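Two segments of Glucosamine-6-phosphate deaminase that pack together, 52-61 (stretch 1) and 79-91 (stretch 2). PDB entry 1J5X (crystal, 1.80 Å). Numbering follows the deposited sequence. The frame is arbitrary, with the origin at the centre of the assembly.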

ATOM      1  N   THR A  52      -4.838   8.164  21.240  1.00 49.21           N
ATOM      2  CA  THR A  52      -5.318   9.527  21.462  1.00 48.87           C
ATOM      3  C   THR A  52      -6.433  10.021  20.550  1.00 50.06           C
ATOM      4  O   THR A  52      -6.884   9.353  19.606  1.00 49.51           O
ATOM      5  CB  THR A  52      -4.213  10.624  21.270  1.00 48.85           C
ATOM      6  OG1 THR A  52      -3.707  10.574  19.920  1.00 42.51           O
ATOM      7  CG2 THR A  52      -3.078  10.449  22.293  1.00 48.23           C
ATOM      8  N   ASP A  53      -6.808  11.258  20.861  1.00 50.08           N
ATOM      9  CA  ASP A  53      -7.808  12.018  20.168  1.00 48.62           C
ATOM     10  C   ASP A  53      -7.581  11.955  18.652  1.00 47.14           C
ATOM     11  O   ASP A  53      -8.474  11.498  17.885  1.00 44.31           O
ATOM     12  CB  ASP A  53      -7.724  13.478  20.643  1.00 52.12           C
ATOM     13  N   GLU A  54      -6.395  12.428  18.239  1.00 40.67           N
ATOM     14  CA  GLU A  54      -6.038  12.496  16.825  1.00 37.47           C
ATOM     15  C   GLU A  54      -4.778  11.658  16.607  1.00 32.79           C
ATOM     16  O   GLU A  54      -3.850  11.699  17.435  1.00 30.17           O
ATOM     17  CB  GLU A  54      -5.792  13.969  16.450  1.00 40.81           C
ATOM     18  CG  GLU A  54      -4.883  14.234  15.261  1.00 45.68           C
ATOM     19  CD  GLU A  54      -4.137  15.615  15.312  1.00 47.65           C
ATOM     20  OE1 GLU A  54      -3.161  15.836  16.113  1.00 47.88           O
ATOM     21  OE2 GLU A  54      -4.530  16.490  14.515  1.00 48.71           O
ATOM     22  N   VAL A  55      -4.763  10.861  15.549  1.00 25.86           N
ATOM     23  CA  VAL A  55      -3.579  10.045  15.306  1.00 22.62           C
ATOM     24  C   VAL A  55      -3.081  10.343  13.913  1.00 22.60           C
ATOM     25  O   VAL A  55      -3.854  10.382  12.951  1.00 19.05           O
ATOM     26  CB  VAL A  55      -3.847   8.571  15.491  1.00 23.91           C
ATOM     27  CG1 VAL A  55      -2.543   7.742  15.196  1.00 22.54           C
ATOM     28  CG2 VAL A  55      -4.355   8.333  16.957  1.00 25.82           C
ATOM     29  N   LEU A  56      -1.785  10.664  13.829  1.00 17.88           N
ATOM     30  CA  LEU A  56      -1.156  10.958  12.552  1.00 17.83           C
ATOM     31  C   LEU A  56      -0.376   9.729  12.015  1.00 15.60           C
ATOM     32  O   LEU A  56       0.101   8.903  12.794  1.00 18.85           O
ATOM     33  CB  LEU A  56      -0.137  12.086  12.716  1.00 18.70           C
ATOM     34  CG  LEU A  56      -0.585  13.354  13.462  1.00 23.11           C
ATOM     35  CD1 LEU A  56       0.545  14.410  13.327  1.00 26.48           C
ATOM     36  CD2 LEU A  56      -1.847  13.865  12.865  1.00 24.30           C
ATOM     37  N   PHE A  57      -0.282   9.641  10.680  1.00 14.99           N
ATOM     38  CA  PHE A  57       0.441   8.563   9.997  1.00 15.06           C
ATOM     39  C   PHE A  57       1.334   9.346   9.046  1.00 15.95           C
ATOM     40  O   PHE A  57       0.846  10.037   8.173  1.00 15.36           O
ATOM     41  CB  PHE A  57      -0.552   7.673   9.291  1.00 16.42           C
ATOM     42  CG  PHE A  57      -1.443   6.938  10.266  1.00 16.33           C
ATOM     43  CD1 PHE A  57      -2.627   7.543  10.754  1.00 18.83           C
ATOM     44  CD2 PHE A  57      -1.071   5.695  10.735  1.00 18.53           C
ATOM     45  CE1 PHE A  57      -3.421   6.868  11.714  1.00 17.50           C
ATOM     46  CE2 PHE A  57      -1.848   5.007  11.690  1.00 21.22           C
ATOM     47  CZ  PHE A  57      -3.024   5.605  12.174  1.00 19.07           C
ATOM     48  N   VAL A  58       2.662   9.214   9.210  1.00 16.22           N
ATOM     49  CA  VAL A  58       3.563  10.114   8.449  1.00 15.04           C
ATOM     50  C   VAL A  58       4.638   9.298   7.731  1.00 16.01           C
ATOM     51  O   VAL A  58       5.269   8.464   8.373  1.00 17.07           O
ATOM     52  CB  VAL A  58       4.268  11.057   9.498  1.00 15.31           C
ATOM     53  CG1 VAL A  58       5.274  11.988   8.825  1.00 14.36           C
ATOM     54  CG2 VAL A  58       3.161  11.896  10.270  1.00 17.00           C
ATOM     55  N   GLY A  59       4.857   9.545   6.448  1.00 16.09           N
ATOM     56  CA  GLY A  59       5.877   8.747   5.760  1.00 19.31           C
ATOM     57  C   GLY A  59       6.133   9.276   4.370  1.00 19.96           C
ATOM     58  O   GLY A  59       5.498  10.252   4.002  1.00 16.64           O
ATOM     59  N   CYS A  60       7.050   8.640   3.615  1.00 15.45           N
ATOM     60  CA  CYS A  60       7.410   9.057   2.252  1.00 15.13           C
ATOM     61  C   CYS A  60       7.278   7.942   1.231  1.00 14.70           C
ATOM     62  O   CYS A  60       7.592   6.772   1.555  1.00 16.50           O
ATOM     63  CB  CYS A  60       8.883   9.523   2.179  1.00 14.53           C
ATOM     64  SG  CYS A  60       9.296  10.872   3.328  1.00 20.19           S
ATOM     65  N   GLY A  61       6.817   8.300   0.038  1.00 16.54           N
ATOM     66  CA  GLY A  61       6.723   7.323  -1.067  1.00 14.95           C
ATOM     67  C   GLY A  61       5.800   6.170  -0.706  1.00 19.65           C
ATOM     68  O   GLY A  61       4.644   6.412  -0.253  1.00 15.39           O
ATOM     69  N   LYS A  79     -12.839   4.832  15.151  1.00 23.09           N
ATOM     70  CA  LYS A  79     -13.622   6.056  15.196  1.00 24.63           C
ATOM     71  C   LYS A  79     -12.870   7.216  15.797  1.00 26.07           C
ATOM     72  O   LYS A  79     -13.407   7.927  16.608  1.00 25.37           O
ATOM     73  CB  LYS A  79     -14.915   5.854  16.036  1.00 26.90           C
ATOM     74  CG  LYS A  79     -15.664   4.643  15.715  1.00 32.26           C
ATOM     75  CD  LYS A  79     -15.900   4.512  14.260  1.00 35.75           C
ATOM     76  CE  LYS A  79     -16.571   3.174  13.983  1.00 38.28           C
ATOM     77  NZ  LYS A  79     -17.991   3.413  13.573  1.00 42.03           N
ATOM     78  N   ILE A  80     -11.631   7.432  15.388  1.00 24.00           N
ATOM     79  CA  ILE A  80     -10.831   8.536  15.919  1.00 27.81           C
ATOM     80  C   ILE A  80     -10.414   9.355  14.712  1.00 26.22           C
ATOM     81  O   ILE A  80     -10.417   8.847  13.604  1.00 28.75           O
ATOM     82  CB  ILE A  80      -9.576   7.975  16.624  1.00 29.36           C
ATOM     83  CG1 ILE A  80      -8.780   7.118  15.640  1.00 31.89           C
ATOM     84  CG2 ILE A  80      -9.988   7.070  17.772  1.00 33.39           C
ATOM     85  CD1 ILE A  80      -7.586   6.446  16.265  1.00 38.48           C
ATOM     86  N   ARG A  81     -10.088  10.613  14.910  1.00 22.74           N
ATOM     87  CA  ARG A  81      -9.685  11.455  13.810  1.00 25.51           C
ATOM     88  C   ARG A  81      -8.261  11.023  13.368  1.00 21.98           C
ATOM     89  O   ARG A  81      -7.423  10.836  14.239  1.00 25.85           O
ATOM     90  CB  ARG A  81      -9.652  12.914  14.269  1.00 31.22           C
ATOM     91  CG  ARG A  81     -11.062  13.473  14.632  1.00 41.64           C
ATOM     92  CD  ARG A  81     -10.983  14.848  15.346  1.00 47.13           C
ATOM     93  NE  ARG A  81     -10.402  14.727  16.687  1.00 53.45           N
ATOM     94  CZ  ARG A  81      -9.629  15.641  17.281  1.00 55.88           C
ATOM     95  NH1 ARG A  81      -9.316  16.786  16.664  1.00 57.52           N
ATOM     96  NH2 ARG A  81      -9.145  15.398  18.503  1.00 57.95           N
ATOM     97  N   THR A  82      -8.037  10.853  12.074  1.00 20.63           N
ATOM     98  CA  THR A  82      -6.649  10.511  11.593  1.00 19.42           C
ATOM     99  C   THR A  82      -6.214  11.439  10.481  1.00 19.86           C
ATOM    100  O   THR A  82      -7.042  12.034   9.816  1.00 20.37           O
ATOM    101  CB  THR A  82      -6.550   9.056  11.045  1.00 19.32           C
ATOM    102  OG1 THR A  82      -7.349   8.907   9.852  1.00 20.91           O
ATOM    103  CG2 THR A  82      -7.017   8.049  12.123  1.00 14.85           C
ATOM    104  N   LYS A  83      -4.903  11.575  10.249  1.00 15.96           N
ATOM    105  CA  LYS A  83      -4.408  12.382   9.145  1.00 18.37           C
ATOM    106  C   LYS A  83      -3.178  11.596   8.637  1.00 16.77           C
ATOM    107  O   LYS A  83      -2.458  11.007   9.426  1.00 17.90           O
ATOM    108  CB  LYS A  83      -3.904  13.796   9.554  1.00 23.08           C
ATOM    109  CG  LYS A  83      -4.921  14.768  10.070  1.00 30.86           C
ATOM    110  CD  LYS A  83      -4.277  16.169  10.212  1.00 36.84           C
ATOM    111  CE  LYS A  83      -3.716  16.690   8.872  1.00 40.46           C
ATOM    112  NZ  LYS A  83      -3.020  18.080   8.985  1.00 45.46           N
ATOM    113  N   ALA A  84      -3.039  11.515   7.326  1.00 17.02           N
ATOM    114  CA  ALA A  84      -1.841  10.869   6.708  1.00 16.03           C
ATOM    115  C   ALA A  84      -1.140  12.106   6.099  1.00 14.63           C
ATOM    116  O   ALA A  84      -1.797  12.952   5.415  1.00 17.46           O
ATOM    117  CB  ALA A  84      -2.269   9.915   5.612  1.00 15.70           C
ATOM    118  N   ILE A  85       0.176  12.232   6.339  1.00 15.14           N
ATOM    119  CA  ILE A  85       0.910  13.413   5.855  1.00 15.75           C
ATOM    120  C   ILE A  85       2.266  12.996   5.286  1.00 15.10           C
ATOM    121  O   ILE A  85       2.980  12.188   5.919  1.00 14.62           O
ATOM    122  CB  ILE A  85       1.242  14.386   7.048  1.00 15.78           C
ATOM    123  CG1 ILE A  85      -0.045  14.632   7.888  1.00 17.98           C
ATOM    124  CG2 ILE A  85       1.867  15.735   6.523  1.00 14.06           C
ATOM    125  CD1 ILE A  85       0.168  15.289   9.276  1.00 20.46           C
ATOM    126  N   PRO A  86       2.616  13.537   4.109  1.00 15.95           N
ATOM    127  CA  PRO A  86       3.939  13.188   3.549  1.00 16.74           C
ATOM    128  C   PRO A  86       4.947  13.741   4.566  1.00 17.65           C
ATOM    129  O   PRO A  86       4.772  14.861   5.038  1.00 16.56           O
ATOM    130  CB  PRO A  86       3.998  13.964   2.226  1.00 18.90           C
ATOM    131  CG  PRO A  86       2.521  14.044   1.806  1.00 22.39           C
ATOM    132  CD  PRO A  86       1.804  14.312   3.133  1.00 18.32           C
ATOM    133  N   ALA A  87       6.019  13.000   4.885  1.00 18.94           N
ATOM    134  CA  ALA A  87       6.896  13.486   5.940  1.00 15.88           C
ATOM    135  C   ALA A  87       7.563  14.817   5.700  1.00 17.91           C
ATOM    136  O   ALA A  87       7.849  15.503   6.686  1.00 17.41           O
ATOM    137  CB  ALA A  87       7.978  12.446   6.351  1.00 13.98           C
ATOM    138  N   GLY A  88       7.842  15.143   4.444  1.00 18.34           N
ATOM    139  CA  GLY A  88       8.459  16.428   4.137  1.00 17.51           C
ATOM    140  C   GLY A  88       7.613  17.610   4.616  1.00 17.37           C
ATOM    141  O   GLY A  88       8.140  18.624   5.049  1.00 17.09           O
ATOM    142  N   GLU A  89       6.283  17.501   4.532  1.00 17.86           N
ATOM    143  CA  GLU A  89       5.429  18.597   4.989  1.00 16.98           C
ATOM    144  C   GLU A  89       5.532  18.800   6.510  1.00 15.76           C
ATOM    145  O   GLU A  89       5.401  19.926   7.009  1.00 18.52           O
ATOM    146  CB  GLU A  89       3.964  18.345   4.550  1.00 16.02           C
ATOM    147  CG  GLU A  89       3.906  18.261   2.982  1.00 18.23           C
ATOM    148  CD  GLU A  89       2.480  18.219   2.455  1.00 23.30           C
ATOM    149  OE1 GLU A  89       1.530  18.063   3.287  1.00 23.38           O
ATOM    150  OE2 GLU A  89       2.338  18.316   1.223  1.00 17.76           O
ATOM    151  N   VAL A  90       5.747  17.718   7.248  1.00 16.45           N
ATOM    152  CA  VAL A  90       5.878  17.826   8.682  1.00 15.81           C
ATOM    153  C   VAL A  90       7.291  18.355   8.988  1.00 18.97           C
ATOM    154  O   VAL A  90       7.469  19.253   9.813  1.00 17.08           O
ATOM    155  CB  VAL A  90       5.709  16.440   9.381  1.00 17.77           C
ATOM    156  CG1 VAL A  90       5.909  16.579  10.900  1.00 17.85           C
ATOM    157  CG2 VAL A  90       4.240  15.849   9.109  1.00 18.16           C
ATOM    158  N   ALA A  91       8.267  17.727   8.349  1.00 17.40           N
ATOM    159  CA  ALA A  91       9.679  18.104   8.580  1.00 17.64           C
ATOM    160  C   ALA A  91       9.915  19.585   8.399  1.00 20.10           C
ATOM    161  O   ALA A  91      10.692  20.190   9.169  1.00 21.35           O
ATOM    162  CB  ALA A  91      10.602  17.316   7.599  1.00 18.66           C
TER

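Parallel β-strands cannot pair residue to residue as antiparallel ones do; instead every second residue of a strand, here Val 55, Phe 57 and Gly 59, bonds through its NH and CO to the two residues that flank its partner. The strands 54-59 and 81-86 of this deaminase illustrate the rule. Their axes run 4.7 Å apart at an angle of 18°. Val 55, registered with Thr 82, donates from Val 55 N to Arg 81 O (3.0 Å), and Val 55 O accepts from Lys 83 N (3.1 Å). Phe 57, opposite Ala 84, repeats the pattern: its N lies 2.9 Å from Lys 83 O, its O 2.9 Å from Ile 85 N. The ladder frays at its start, where the bond from Arg 81 N to Asp 53 O is weak at 3.5 Å. At its other end Gly 59 N reaches Ile 85 O (3.3 Å), and Gly 59 O accepts Ala 87 N (2.9 Å), so the pairing continues past Pro 86, whose nitrogen has no hydrogen to give. Between these bonds, CA-H groups also approach the carbonyls, as in Thr 82 CA to Val 55 O at 3.1 Å.

Alternation sends neighbouring side chains to opposite faces. Glu 54, Leu 56 and Val 58 share one face with Arg 81, Lys 83 and Ile 85. Here the Arg 81 guanidinium lays one face over Glu 54 CB, 4.2 Å from Arg 81 NH2, while Leu 56 CD1 meets Ile 85 CD1 at 4.2 Å. Val 58 CG1 packs against Ala 87 CB (3.7 Å) and Val 90 CG2 (4.0 Å), extending the apolar contact from strand to helix. On the other face, the Phe 57 ring presents its edge to Thr 82, with Phe 57 CE1 3.8 Å from Thr 82 CG2. Nearby, Val 55 CG2 touches Ile 80 CD1 at 3.8 Å, an apolar contact just before the second strand begins.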